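PDB 4DH2: cellulosome anchoring protein cohesin region from Clostridium thermocellum, which forms the type I cohesin module of the cellulosome anchoring protein OlpC and binds the dockerin Doc435 of Cthe_0435. Local coordinates for residues G45-N50 with D96-E101; S69-T72 with N77-Y80. One frame throughout, in Å; residues are numbered along the deposited sequence.

Contact 1: residues G45-N50 with D96-E101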
# COMPACT_ATOMS: atom_id res chain seq x y z
N GLY A 45 1.76 6.64 16.37
CA GLY A 45 1.41 5.45 15.62
C GLY A 45 0.62 5.64 14.33
O GLY A 45 -0.25 6.51 14.23
N ILE A 46 0.93 4.78 13.36
CA ILE A 46 0.18 4.64 12.12
C ILE A 46 -0.98 3.64 12.30
O ILE A 46 -0.79 2.49 12.71
CB ILE A 46 1.09 4.09 11.02
CG1 ILE A 46 2.32 4.99 10.84
CG2 ILE A 46 0.35 3.95 9.67
CD1 ILE A 46 3.46 4.32 10.10
N GLN A 47 -2.18 4.10 11.97
CA GLN A 47 -3.37 3.27 11.91
C GLN A 47 -3.49 2.52 10.59
O GLN A 47 -3.85 1.33 10.54
CB GLN A 47 -4.60 4.17 12.10
CG GLN A 47 -5.93 3.56 11.70
CD GLN A 47 -6.38 2.52 12.71
OE1 GLN A 47 -6.40 2.77 13.90
NE2 GLN A 47 -6.70 1.34 12.22
N SER A 48 -3.18 3.21 9.50
CA SER A 48 -3.36 2.61 8.20
C SER A 48 -2.43 3.25 7.17
O SER A 48 -2.13 4.45 7.26
CB SER A 48 -4.79 2.78 7.73
OG SER A 48 -4.99 2.26 6.42
N PHE A 49 -2.02 2.46 6.19
CA PHE A 49 -1.31 3.04 5.05
C PHE A 49 -1.58 2.25 3.81
O PHE A 49 -1.92 1.07 3.86
CB PHE A 49 0.20 3.16 5.30
CG PHE A 49 0.96 1.84 5.33
CD1 PHE A 49 1.33 1.19 4.16
CD2 PHE A 49 1.33 1.28 6.54
CE1 PHE A 49 2.06 0.02 4.21
CE2 PHE A 49 2.04 0.12 6.60
CZ PHE A 49 2.41 -0.52 5.43
N ASN A 50 -1.44 2.93 2.67
CA ASN A 50 -1.66 2.34 1.37
C ASN A 50 -0.57 2.96 0.51
O ASN A 50 -0.47 4.21 0.44
CB ASN A 50 -3.08 2.72 0.97
CG ASN A 50 -3.57 2.17 -0.37
OD1 ASN A 50 -4.42 2.82 -0.97
ND2 ASN A 50 -3.09 1.01 -0.83
N ASP A 96 -6.72 -3.65 12.23
CA ASP A 96 -8.06 -4.10 11.90
C ASP A 96 -9.10 -3.99 13.01
O ASP A 96 -10.26 -3.75 12.73
CB ASP A 96 -7.93 -5.55 11.44
CG ASP A 96 -9.22 -6.14 10.92
OD1 ASP A 96 -9.83 -5.58 9.97
OD2 ASP A 96 -9.63 -7.18 11.48
N LYS A 97 -8.66 -4.14 14.25
CA LYS A 97 -9.60 -4.14 15.37
C LYS A 97 -9.97 -2.75 15.87
O LYS A 97 -10.93 -2.60 16.65
CB LYS A 97 -9.05 -4.98 16.50
CG LYS A 97 -8.91 -6.43 16.11
CD LYS A 97 -8.20 -7.24 17.17
CE LYS A 97 -8.14 -8.71 16.77
NZ LYS A 97 -9.49 -9.22 16.41
N GLN A 98 -9.24 -1.73 15.40
CA GLN A 98 -9.65 -0.36 15.61
C GLN A 98 -9.74 0.11 17.04
O GLN A 98 -10.57 0.95 17.34
CB GLN A 98 -11.00 -0.09 14.96
CG GLN A 98 -11.06 -0.48 13.49
CD GLN A 98 -10.12 0.35 12.63
OE1 GLN A 98 -9.78 1.49 12.97
NE2 GLN A 98 -9.69 -0.23 11.51
N LYS A 99 -8.82 -0.37 17.88
CA LYS A 99 -8.80 -0.00 19.28
C LYS A 99 -7.45 0.58 19.63
O LYS A 99 -7.12 0.68 20.80
CB LYS A 99 -9.08 -1.23 20.15
CG LYS A 99 -10.47 -1.80 19.95
CD LYS A 99 -10.87 -2.78 21.05
CE LYS A 99 -12.34 -3.16 20.92
NZ LYS A 99 -12.78 -4.07 22.02
N GLY A 100 -6.65 0.93 18.63
CA GLY A 100 -5.40 1.62 18.90
C GLY A 100 -4.34 0.74 19.54
O GLY A 100 -3.39 1.25 20.14
N GLU A 101 -4.45 -0.57 19.39
CA GLU A 101 -3.52 -1.47 20.07
C GLU A 101 -2.55 -2.14 19.10
O GLU A 101 -1.60 -2.79 19.52
CB GLU A 101 -4.33 -2.50 20.88
CG GLU A 101 -5.08 -1.81 22.03
CD GLU A 101 -6.12 -2.68 22.72
OE1 GLU A 101 -6.12 -3.92 22.51
OE2 GLU A 101 -6.94 -2.10 23.49
O HOH W 1 -6.61 0.88 15.85
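The carboxamides of Gln-47 and Gln-98 lie face to face but offset, their planes 25° apart, although the two side chains as a whole cross at about a right angle. Gln-98 OE1 stands over a face of the Gln-47 amide, 3.2 Å from Gln-47 NE2, an approach too poor in angle for a hydrogen bond. At the edge of the Gln-47 group, OE1 accepts a hydrogen bond from water 1 at 2.7 Å, and that water accepts one from Gly-100 N, 2.8 Å away, bridging the two segments. Gln-47 NE2 is bonded to Asp-94 OD1 and Asp-95 O; Gln-98 NE2 makes a weak hydrogen bond to the same Asp-94 OD1, a shared acceptor that draws the two donor nitrogens close. With CG anti to the backbone N (chi1 164°) and a bend at chi2, the Gln-47 chain brings its amide towards the 96-101 loop; Gln-98, in a left-handed backbone conformation, bends back to meet it. Both amides face the partner protein: Arg-26 of the dockerin chain donates through NE to Gln-98 OE1 and, weakly, through NH2 to Gln-47 OE1, and Val-22 of that chain packs on both glutamines. The contact therefore belongs to the cohesin-dockerin interface. Gln-47 and Ser-48 form a classic beta bulge opposite Cys-142 of strand 129-142, leading into strand 48-54, which runs between strands 129-142 and 88-94; the 96-101 loop follows the latter.

Contact 2: residues S69-T72 with N77-Y80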
# COMPACT_ATOMS: atom_id res chain seq x y z
N SER A 69 8.87 -6.90 10.10
CA SER A 69 8.71 -7.10 11.54
C SER A 69 7.92 -5.99 12.22
O SER A 69 7.35 -6.21 13.29
CB SER A 69 10.07 -7.22 12.23
OG SER A 69 10.73 -5.98 12.25
N ILE A 70 7.87 -4.80 11.64
CA ILE A 70 7.14 -3.74 12.32
C ILE A 70 5.63 -3.79 12.09
O ILE A 70 4.87 -3.08 12.77
CB ILE A 70 7.66 -2.33 11.97
CG1 ILE A 70 7.28 -1.94 10.53
CG2 ILE A 70 9.18 -2.27 12.16
CD1 ILE A 70 7.81 -0.54 10.15
N ILE A 71 5.20 -4.62 11.15
CA ILE A 71 3.79 -4.81 10.88
C ILE A 71 3.16 -5.61 12.02
O ILE A 71 3.65 -6.70 12.37
CB ILE A 71 3.59 -5.59 9.56
CG1 ILE A 71 4.26 -4.86 8.36
CG2 ILE A 71 2.10 -5.86 9.31
CD1 ILE A 71 3.73 -3.47 8.12
N THR A 72 2.09 -5.08 12.60
CA THR A 72 1.38 -5.74 13.69
C THR A 72 0.37 -6.71 13.09
O THR A 72 -0.10 -6.49 11.98
CB THR A 72 0.64 -4.73 14.55
OG1 THR A 72 -0.21 -3.95 13.71
CG2 THR A 72 1.61 -3.81 15.28
N ASN A 77 -3.92 -7.64 9.42
CA ASN A 77 -3.69 -6.19 9.22
C ASN A 77 -2.98 -5.82 7.92
O ASN A 77 -2.96 -4.63 7.55
CB ASN A 77 -2.89 -5.63 10.37
CG ASN A 77 -3.64 -5.62 11.67
OD1 ASN A 77 -4.83 -5.93 11.76
ND2 ASN A 77 -2.93 -5.25 12.69
N PHE A 78 -2.43 -6.81 7.23
CA PHE A 78 -1.50 -6.58 6.11
C PHE A 78 -1.93 -7.34 4.87
O PHE A 78 -2.18 -8.55 4.91
CB PHE A 78 -0.07 -6.95 6.54
CG PHE A 78 0.95 -6.76 5.47
CD1 PHE A 78 1.70 -5.59 5.42
CD2 PHE A 78 1.19 -7.75 4.51
CE1 PHE A 78 2.66 -5.41 4.43
CE2 PHE A 78 2.15 -7.56 3.52
CZ PHE A 78 2.88 -6.40 3.47
N ASP A 79 -2.06 -6.62 3.76
CA ASP A 79 -2.34 -7.21 2.47
C ASP A 79 -1.46 -6.58 1.42
O ASP A 79 -1.00 -5.45 1.57
CB ASP A 79 -3.77 -6.96 2.06
CG ASP A 79 -4.76 -7.80 2.84
OD1 ASP A 79 -4.94 -8.98 2.48
OD2 ASP A 79 -5.34 -7.26 3.81
N TYR A 80 -1.26 -7.31 0.33
CA TYR A 80 -0.62 -6.72 -0.84
C TYR A 80 -1.24 -7.32 -2.07
O TYR A 80 -1.86 -8.37 -2.02
CB TYR A 80 0.87 -7.03 -0.83
CG TYR A 80 1.16 -8.45 -1.21
CD1 TYR A 80 1.41 -8.79 -2.55
CD2 TYR A 80 1.14 -9.46 -0.26
CE1 TYR A 80 1.65 -10.11 -2.91
CE2 TYR A 80 1.39 -10.80 -0.62
CZ TYR A 80 1.64 -11.10 -1.94
OH TYR A 80 1.87 -12.42 -2.30
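The backbone of 69-72, an irregular loop, approaches the start of strand 78-83 across helix 74-77, with CA atoms 7.3 Å apart at Ile-71 and Phe-78 and 6.8 Å apart at Thr-72 and Asn-77. On the polar side, the Asn-77 amide reaches over to Thr-72 with its nitrogen. Asn-77 ND2 donates to Thr-72 OG1 at 3.2 Å, with an N-H...O angle of 140°, and the hydroxyl oxygen lies only 7° out of the amide plane. The same Asn-77 ND2 makes a weak bond, also 3.2 Å long, to the carbonyl O of Thr-72. A chi1 of 55° puts Thr-72 OG1 between the backbone N and the carbonyl carbon, where it faces the same nitrogen that meets the carbonyl O. OG1 is further hydrogen-bonded to Gly-102 O. With the Asp-96 backbone as the probable partner of Asn-77 OD1, bonds at both ND2 and OD1 restrain the amide against flipping. In the fold, this is the connection from strand 60-67 through the single helical turn 74-77 into strand 78-83, the outer strand of the cohesin beta-sandwich face formed by strands 129-142, 48-54, 88-94 and 78-83. Phe-78, the first residue to leave helical backbone angles, starts that strand. Its CB is 3.7 Å from Ile-71 CG2, and its CD1 ring atom lies 3.9 Å from the same methyl, with Ile-71 CG1 and CD1 both at 4.0 Å from this ring carbon. The isoleucine and phenylalanine side chains cross at about a right angle. Phe-93 and Phe-110 close round Ile-71, while Phe-91 and Pro-67 pack on Phe-78. A sulfate ion, probably from the crystallisation liquor, lies about 4 Å from the Thr-72 side chain.

How the contacts relate
From the N terminus, the chain first passes 45-50, entering strand 48-54, then strand 60-67 and the 69-72 loop; after helix 74-77 it reaches 77-80, where contact 2 closes a small loop. It returns along strand 88-94 and arrives at 96-101, where contact 1 closes a much larger loop with contact 2 nested inside it. The contact centres are about 10 Å apart. They are coupled directly: Asp-96 N lies 3.0 Å from Asn-77 OD1, a probable hydrogen bond, and Phe-49 CZ packs 4.2 Å from Ile-71 CD1. Together they tie the loops at one end of the sandwich to strands 48-54 and 78-83, on either side of 88-94.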